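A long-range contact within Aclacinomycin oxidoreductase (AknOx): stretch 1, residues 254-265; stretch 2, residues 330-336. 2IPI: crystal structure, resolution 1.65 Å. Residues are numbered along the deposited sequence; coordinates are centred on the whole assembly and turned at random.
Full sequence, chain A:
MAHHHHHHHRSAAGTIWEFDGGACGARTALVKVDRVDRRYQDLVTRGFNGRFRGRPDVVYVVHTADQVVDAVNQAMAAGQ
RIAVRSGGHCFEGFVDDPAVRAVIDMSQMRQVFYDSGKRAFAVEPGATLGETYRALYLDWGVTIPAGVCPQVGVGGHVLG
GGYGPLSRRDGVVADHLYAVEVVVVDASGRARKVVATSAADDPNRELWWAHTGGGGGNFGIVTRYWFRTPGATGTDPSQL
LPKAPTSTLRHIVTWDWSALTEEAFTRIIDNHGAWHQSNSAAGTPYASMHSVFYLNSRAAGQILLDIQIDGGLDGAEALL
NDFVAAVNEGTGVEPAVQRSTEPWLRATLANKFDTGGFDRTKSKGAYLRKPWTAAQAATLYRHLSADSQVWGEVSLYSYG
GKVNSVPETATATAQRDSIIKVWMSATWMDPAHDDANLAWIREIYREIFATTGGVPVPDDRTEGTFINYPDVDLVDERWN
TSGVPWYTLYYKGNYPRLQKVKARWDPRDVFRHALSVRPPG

Stretch 1 254-265: TWDWSALTEEAF
Stretch 2, residues 330-336: GTGVEPA

Contact between residues 254-265 and 330-336 of aclacinomycin oxidoreductase, burying 426 Å² in all. Backbone: stretch 1 leaves a strand (254-256), passes through a type I turn from Trp257 to Leu260, closed by Leu260 N to Trp257 O (3.1 Å), and enters a helix at Glu262, where Phe265 N bonds to Thr261 O (2.9 Å). Stretch 2 is extended over most of its length and runs antiparallel to this path, so CA atoms pair as Thr254-Ala336 (5.3 Å), Trp255-Pro335 (5.0 Å), Ala259-Val333 (6.7 Å) and Ala264-Thr331 (5.0 Å).

Hydrogen bonds: the two that cross the contact are both main-chain and join one residue pair, Thr254 N to Ala336 O (3.1 Å, 149°) and Ala336 N to Thr254 O (3.1 Å, 163°). This reciprocal pairing fixes the antiparallel bridge and puts the Thr254 and Ala336 side chains on the same face of the sheet.

Aromatic contact: Trp255 (chi1 m, -68°; chi2 -89°) leaves its backbone sideways, but its indole reaches stretch 2. Pro335, with a C-gamma endo pucker, covers one face: Pro335 CB lies 3.5 Å from the centroid of the five-membered ring of Trp255, 23° off the normal, a CH-pi contact. Val333 instead meets the ring edge, Val333 CG2 lying 3.3 Å from Trp255 CD1. Trp255 NE1 is buried here without a polar partner; Pro335 CB is 3.3 Å from Trp255 NE1.

Apolar packing: Val333 (phi/psi -123/147, chi1 -9°, between wells) points toward stretch 1 and touches several residues. Its second methyl, Val333 CG1, approaches Ala259 O closely (3.1 Å) and lies 4.2 Å from both Leu260 CD2 and Ala264 CB. Leu260 is m,t. Ala264, on the helix, also points toward stretch 2, its CB 3.8 Å from Thr331 CG2 (Thr331 chi1 m) and 3.9 Å from Gly332 N.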

# COMPACT_ATOMS: atom_id res chain seq x y z
N THR A 254 -1.81 17.99 -17.76
CA THR A 254 -0.56 18.54 -17.24
C THR A 254 -0.54 20.06 -17.27
O THR A 254 -0.99 20.68 -18.24
CB THR A 254 0.65 18.02 -18.04
OG1 THR A 254 1.24 16.91 -17.37
CG2 THR A 254 1.71 19.12 -18.12
N TRP A 255 -0.01 20.66 -16.21
CA TRP A 255 0.09 22.11 -16.07
C TRP A 255 1.55 22.52 -15.88
O TRP A 255 2.17 22.08 -14.90
CB TRP A 255 -0.74 22.60 -14.90
CG TRP A 255 -2.23 22.53 -14.96
CD1 TRP A 255 -3.08 23.47 -15.44
CD2 TRP A 255 -3.05 21.44 -14.50
NE1 TRP A 255 -4.39 23.05 -15.32
CE2 TRP A 255 -4.39 21.80 -14.74
CE3 TRP A 255 -2.79 20.20 -13.91
CZ2 TRP A 255 -5.46 20.98 -14.43
CZ3 TRP A 255 -3.86 19.39 -13.60
CH2 TRP A 255 -5.19 19.76 -13.85
N ASP A 256 2.09 23.33 -16.79
CA ASP A 256 3.52 23.65 -16.73
C ASP A 256 3.84 24.54 -15.53
O ASP A 256 3.01 25.35 -15.15
CB ASP A 256 4.02 24.31 -18.03
CG ASP A 256 3.99 23.42 -19.25
OD1 ASP A 256 2.85 23.10 -19.68
OD2 ASP A 256 5.03 23.03 -19.81
N TRP A 257 5.01 24.39 -14.91
CA TRP A 257 5.33 25.15 -13.71
C TRP A 257 5.50 26.63 -14.02
O TRP A 257 5.23 27.49 -13.19
CB TRP A 257 6.60 24.61 -13.00
CG TRP A 257 6.21 23.73 -11.84
CD1 TRP A 257 6.18 22.37 -11.82
CD2 TRP A 257 5.79 24.16 -10.54
NE1 TRP A 257 5.77 21.92 -10.59
CE2 TRP A 257 5.52 23.00 -9.78
CE3 TRP A 257 5.61 25.41 -9.93
CZ2 TRP A 257 5.08 23.05 -8.46
CZ3 TRP A 257 5.18 25.45 -8.62
CH2 TRP A 257 4.93 24.28 -7.89
N SER A 258 5.98 26.94 -15.22
CA SER A 258 6.28 28.35 -15.51
C SER A 258 5.01 29.17 -15.57
O SER A 258 4.99 30.37 -15.28
CB SER A 258 7.08 28.46 -16.81
OG SER A 258 6.30 28.06 -17.92
N ALA A 259 3.88 28.54 -15.96
CA ALA A 259 2.65 29.31 -16.06
C ALA A 259 1.82 29.19 -14.79
O ALA A 259 0.71 29.68 -14.66
CB ALA A 259 1.84 28.87 -17.26
N LEU A 260 2.40 28.48 -13.82
CA LEU A 260 1.71 28.29 -12.55
C LEU A 260 2.08 29.39 -11.56
O LEU A 260 3.25 29.73 -11.40
CB LEU A 260 2.03 26.91 -11.96
CG LEU A 260 1.22 25.78 -12.60
CD1 LEU A 260 1.69 24.42 -12.10
CD2 LEU A 260 -0.27 25.99 -12.34
N THR A 261 1.04 29.91 -10.93
CA THR A 261 1.14 30.93 -9.91
C THR A 261 0.72 30.34 -8.57
O THR A 261 0.03 29.32 -8.56
CB THR A 261 0.27 32.17 -10.21
OG1 THR A 261 -0.04 32.25 -11.61
CG2 THR A 261 1.03 33.43 -9.85
N GLU A 262 1.13 30.96 -7.46
CA GLU A 262 0.67 30.45 -6.17
C GLU A 262 -0.85 30.43 -6.15
O GLU A 262 -1.49 29.46 -5.73
CB GLU A 262 1.24 31.27 -5.02
CG GLU A 262 1.18 30.47 -3.72
CD GLU A 262 0.98 31.33 -2.50
OE1 GLU A 262 0.15 30.95 -1.64
OE2 GLU A 262 1.66 32.37 -2.41
N GLU A 263 -1.42 31.54 -6.64
CA GLU A 263 -2.87 31.62 -6.69
C GLU A 263 -3.52 30.54 -7.55
O GLU A 263 -4.50 29.92 -7.11
CB GLU A 263 -3.37 32.99 -7.20
CG GLU A 263 -2.33 33.98 -7.64
CD GLU A 263 -2.57 35.40 -7.17
OE1 GLU A 263 -3.64 35.96 -7.51
OE2 GLU A 263 -1.70 35.97 -6.46
N ALA A 264 -3.05 30.28 -8.77
CA ALA A 264 -3.72 29.25 -9.56
C ALA A 264 -3.50 27.86 -8.97
O ALA A 264 -4.44 27.06 -8.94
CB ALA A 264 -3.28 29.26 -11.01
N PHE A 265 -2.30 27.53 -8.49
CA PHE A 265 -2.04 26.23 -7.86
C PHE A 265 -3.07 25.97 -6.77
O PHE A 265 -3.64 24.88 -6.67
CB PHE A 265 -0.63 26.20 -7.29
CG PHE A 265 -0.16 24.96 -6.55
CD1 PHE A 265 0.51 23.95 -7.23
CD2 PHE A 265 -0.37 24.80 -5.19
CE1 PHE A 265 0.96 22.82 -6.58
CE2 PHE A 265 0.06 23.66 -4.53
CZ PHE A 265 0.72 22.67 -5.23
N GLY A 330 -11.54 27.78 -11.39
CA GLY A 330 -11.15 29.17 -11.11
C GLY A 330 -9.70 29.47 -11.44
O GLY A 330 -9.12 30.41 -10.90
N THR A 331 -9.10 28.66 -12.31
CA THR A 331 -7.67 28.72 -12.57
C THR A 331 -7.34 29.77 -13.61
O THR A 331 -8.17 30.27 -14.36
CB THR A 331 -7.20 27.32 -13.01
OG1 THR A 331 -7.58 26.42 -11.94
CG2 THR A 331 -5.70 27.20 -13.16
N GLY A 332 -6.05 30.13 -13.66
CA GLY A 332 -5.63 31.10 -14.67
C GLY A 332 -4.96 30.41 -15.83
O GLY A 332 -4.70 31.07 -16.84
N VAL A 333 -4.68 29.11 -15.71
CA VAL A 333 -3.94 28.46 -16.80
C VAL A 333 -4.70 27.26 -17.36
O VAL A 333 -5.41 26.55 -16.65
CB VAL A 333 -2.53 28.03 -16.38
CG1 VAL A 333 -2.19 28.59 -15.01
CG2 VAL A 333 -2.40 26.52 -16.42
N GLU A 334 -4.54 27.04 -18.67
CA GLU A 334 -5.25 25.94 -19.31
C GLU A 334 -4.33 24.75 -19.61
O GLU A 334 -3.28 24.90 -20.23
CB GLU A 334 -5.93 26.41 -20.60
CG GLU A 334 -6.22 25.27 -21.55
CD GLU A 334 -7.67 24.81 -21.57
OE1 GLU A 334 -8.14 24.41 -22.65
OE2 GLU A 334 -8.31 24.86 -20.49
N PRO A 335 -4.74 23.59 -19.12
CA PRO A 335 -3.88 22.41 -19.17
C PRO A 335 -3.86 21.74 -20.53
O PRO A 335 -4.72 22.01 -21.36
CB PRO A 335 -4.56 21.46 -18.16
CG PRO A 335 -6.00 21.83 -18.25
CD PRO A 335 -6.04 23.32 -18.47
N ALA A 336 -2.87 20.85 -20.69
CA ALA A 336 -2.85 19.89 -21.79
C ALA A 336 -3.62 18.64 -21.38
O ALA A 336 -3.75 18.29 -20.20
CB ALA A 336 -1.43 19.55 -22.20